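Local coordinates for bacteriocin (Pseudomonas syringae pv. tomato, PDB 4FZL), which probably kills bacteria by degrading the peptidoglycan precursor lipid II, as a calcium-binding phosphatase of the colicin M family, at residues Leu11-Leu16 with Leu23-Asp28. Sequence-based numbering, arbitrary orientation.
Sequences LLQGDL and LATFQD
Near the N-terminus of this mostly helical part of the chain, the short helix 14-17 and the start of helix 22-33, joined by a brief turn, bring Gln13 and Leu16 against Thr25. Thr25 is the one residue of 23-28 that does the touching, and its two branches divide the work. Its methyl CG2, set anti to the backbone N, reaches between both partners: Thr25 CG2 lies 3.8 Å from Leu16 CB and equally far from Gln13 OE1, with Gln13 NE2 close to the same carbon. Leu16 lies across Thr25 at roughly a right angle; its CB is 3.5 Å from Thr25 OG1, and its CD1 rests against the methyl CG2 of Thr25. The hydroxyl is turned back along its own chain, where Thr25 OG1 hydrogen-bonds to Asn21 O just before the helix. Gln13 bends at chi2 (-96°), and its side chain and that of Thr25 pass each other antiparallel, with the amide beside the methyl. A water then ties the two segments together, donating to Gln13 OE1 at 3.2 Å and to Thr25 O at 2.8 Å. Tyr17 also packs on Thr25 from helix 14-17. The direct contact is thus small and made by van der Waals packing at the protein surface, and the polar link between the segments runs through a single bridging water.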
ATOM      1  N   LEU A  11      10.091  19.049  10.244  1.00 21.51           N
ATOM      2  CA  LEU A  11       9.843  20.080   9.246  1.00 25.57           C
ATOM      3  C   LEU A  11      11.062  20.273   8.383  1.00 23.36           C
ATOM      4  O   LEU A  11      10.902  20.351   7.202  1.00 25.32           O
ATOM      5  CB  LEU A  11       9.440  21.402   9.878  1.00 23.41           C
ATOM      6  CG  LEU A  11       8.006  21.301  10.449  1.00 26.81           C
ATOM      7  CD1 LEU A  11       7.642  22.595  11.207  1.00 27.58           C
ATOM      8  CD2 LEU A  11       7.011  21.172   9.270  1.00 28.85           C
ATOM      9  N   LEU A  12      12.262  20.278   8.972  1.00 21.84           N
ATOM     10  CA  LEU A  12      13.518  20.360   8.190  1.00 22.52           C
ATOM     11  C   LEU A  12      13.678  19.212   7.167  1.00 25.41           C
ATOM     12  O   LEU A  12      14.192  19.447   6.051  1.00 27.85           O
ATOM     13  CB  LEU A  12      14.763  20.360   9.088  1.00 26.99           C
ATOM     14  CG  LEU A  12      15.117  21.696   9.745  1.00 38.76           C
ATOM     15  CD1 LEU A  12      16.220  21.523  10.793  1.00 42.71           C
ATOM     16  CD2 LEU A  12      15.558  22.769   8.764  1.00 31.38           C
ATOM     17  N   GLN A  13      13.205  18.016   7.535  1.00 24.20           N
ATOM     18  CA  GLN A  13      13.346  16.838   6.701  1.00 23.18           C
ATOM     19  C   GLN A  13      12.174  16.667   5.706  1.00 23.97           C
ATOM     20  O   GLN A  13      12.148  15.725   4.928  1.00 22.16           O
ATOM     21  CB  GLN A  13      13.359  15.651   7.567  1.00 23.03           C
ATOM     22  CG  GLN A  13      14.477  15.497   8.593  1.00 30.23           C
ATOM     23  CD  GLN A  13      15.610  14.649   8.095  1.00 38.26           C
ATOM     24  OE1 GLN A  13      15.780  13.468   8.531  1.00 36.24           O
ATOM     25  NE2 GLN A  13      16.331  15.177   7.128  1.00 34.05           N
ATOM     26  N   GLY A  14      11.213  17.598   5.687  1.00 22.78           N
ATOM     27  CA  GLY A  14      10.077  17.454   4.775  1.00 23.13           C
ATOM     28  C   GLY A  14      10.423  17.359   3.287  1.00 21.88           C
ATOM     29  O   GLY A  14       9.795  16.526   2.573  1.00 24.86           O
ATOM     30  N   ASP A  15      11.390  18.148   2.813  1.00 25.70           N
ATOM     31  CA  ASP A  15      11.760  18.150   1.387  1.00 27.16           C
ATOM     32  C   ASP A  15      12.296  16.764   0.990  1.00 28.67           C
ATOM     33  O   ASP A  15      12.073  16.253  -0.134  1.00 28.92           O
ATOM     34  CB  ASP A  15      12.778  19.251   1.126  1.00 29.73           C
ATOM     35  CG  ASP A  15      12.166  20.660   0.933  1.00 28.41           C
ATOM     36  OD1 ASP A  15      10.910  20.820   0.832  1.00 29.42           O
ATOM     37  OD2 ASP A  15      12.967  21.613   0.961  1.00 36.44           O
ATOM     38  N   LEU A  16      13.039  16.140   1.890  1.00 23.73           N
ATOM     39  CA  LEU A  16      13.600  14.816   1.623  1.00 23.05           C
ATOM     40  C   LEU A  16      12.572  13.705   1.812  1.00 25.22           C
ATOM     41  O   LEU A  16      12.520  12.793   0.973  1.00 29.63           O
ATOM     42  CB  LEU A  16      14.786  14.560   2.578  1.00 27.44           C
ATOM     43  CG  LEU A  16      16.090  15.318   2.247  1.00 28.38           C
ATOM     44  CD1 LEU A  16      17.113  15.158   3.365  1.00 33.43           C
ATOM     45  CD2 LEU A  16      16.672  14.914   0.841  1.00 31.46           C
ATOM     46  N   LEU A  23      13.134   6.903   1.392  1.00 23.14           N
ATOM     47  CA  LEU A  23      13.691   5.726   1.998  1.00 25.23           C
ATOM     48  C   LEU A  23      15.109   5.967   2.461  1.00 22.11           C
ATOM     49  O   LEU A  23      15.466   5.599   3.600  1.00 23.73           O
ATOM     50  CB  LEU A  23      13.620   4.535   1.061  1.00 24.37           C
ATOM     51  CG  LEU A  23      14.273   3.216   1.511  1.00 27.08           C
ATOM     52  CD1 LEU A  23      13.544   2.728   2.745  1.00 27.30           C
ATOM     53  CD2 LEU A  23      14.271   2.150   0.397  1.00 27.96           C
ATOM     54  N   ALA A  24      15.960   6.460   1.548  1.00 23.72           N
ATOM     55  CA  ALA A  24      17.392   6.678   1.891  1.00 19.89           C
ATOM     56  C   ALA A  24      17.506   7.580   3.176  1.00 22.59           C
ATOM     57  O   ALA A  24      18.364   7.402   4.035  1.00 25.67           O
ATOM     58  CB  ALA A  24      18.133   7.347   0.750  1.00 27.72           C
ATOM     59  N   THR A  25      16.688   8.607   3.213  1.00 22.79           N
ATOM     60  CA  THR A  25      16.709   9.584   4.329  1.00 25.00           C
ATOM     61  C   THR A  25      16.243   8.909   5.627  1.00 21.48           C
ATOM     62  O   THR A  25      16.850   9.131   6.714  1.00 24.33           O
ATOM     63  CB  THR A  25      15.813  10.831   4.013  1.00 23.27           C
ATOM     64  OG1 THR A  25      16.222  11.400   2.781  1.00 26.57           O
ATOM     65  CG2 THR A  25      15.891  11.895   5.105  1.00 25.92           C
ATOM     66  N   PHE A  26      15.210   8.040   5.542  1.00 19.97           N
ATOM     67  CA  PHE A  26      14.766   7.351   6.693  1.00 18.18           C
ATOM     68  C   PHE A  26      15.769   6.282   7.179  1.00 22.34           C
ATOM     69  O   PHE A  26      16.009   6.127   8.403  1.00 22.34           O
ATOM     70  CB  PHE A  26      13.416   6.733   6.426  1.00 21.30           C
ATOM     71  CG  PHE A  26      12.872   6.065   7.634  1.00 21.31           C
ATOM     72  CD1 PHE A  26      12.398   6.882   8.663  1.00 24.60           C
ATOM     73  CD2 PHE A  26      12.796   4.682   7.777  1.00 23.35           C
ATOM     74  CE1 PHE A  26      11.850   6.266   9.773  1.00 23.04           C
ATOM     75  CE2 PHE A  26      12.283   4.114   8.895  1.00 25.86           C
ATOM     76  CZ  PHE A  26      11.809   4.889   9.898  1.00 26.91           C
ATOM     77  N   GLN A  27      16.416   5.584   6.234  1.00 22.40           N
ATOM     78  CA  GLN A  27      17.453   4.667   6.593  1.00 22.41           C
ATOM     79  C   GLN A  27      18.573   5.395   7.353  1.00 24.96           C
ATOM     80  O   GLN A  27      19.121   4.920   8.283  1.00 24.71           O
ATOM     81  CB  GLN A  27      18.050   4.014   5.318  1.00 21.42           C
ATOM     82  CG  GLN A  27      17.126   3.008   4.686  1.00 22.73           C
ATOM     83  CD  GLN A  27      17.566   2.505   3.321  1.00 21.71           C
ATOM     84  OE1 GLN A  27      17.225   1.331   2.904  1.00 29.87           O
ATOM     85  NE2 GLN A  27      18.164   3.325   2.606  1.00 22.67           N
ATOM     86  N   ASP A  28      18.942   6.572   6.905  1.00 26.24           N
ATOM     87  CA  ASP A  28      20.034   7.310   7.554  1.00 27.27           C
ATOM     88  C   ASP A  28      19.583   7.734   8.983  1.00 23.72           C
ATOM     89  O   ASP A  28      20.357   7.684   9.905  1.00 24.39           O
ATOM     90  CB  ASP A  28      20.398   8.566   6.774  1.00 28.56           C
ATOM     91  CG  ASP A  28      21.186   8.304   5.470  1.00 41.55           C
ATOM     92  OD1 ASP A  28      21.745   7.222   5.259  1.00 37.41           O
ATOM     93  OD2 ASP A  28      21.306   9.234   4.640  1.00 48.79           O
TER
HETATM   94  O   HOH W   1      18.160  11.441   7.687  1.00 31.15           O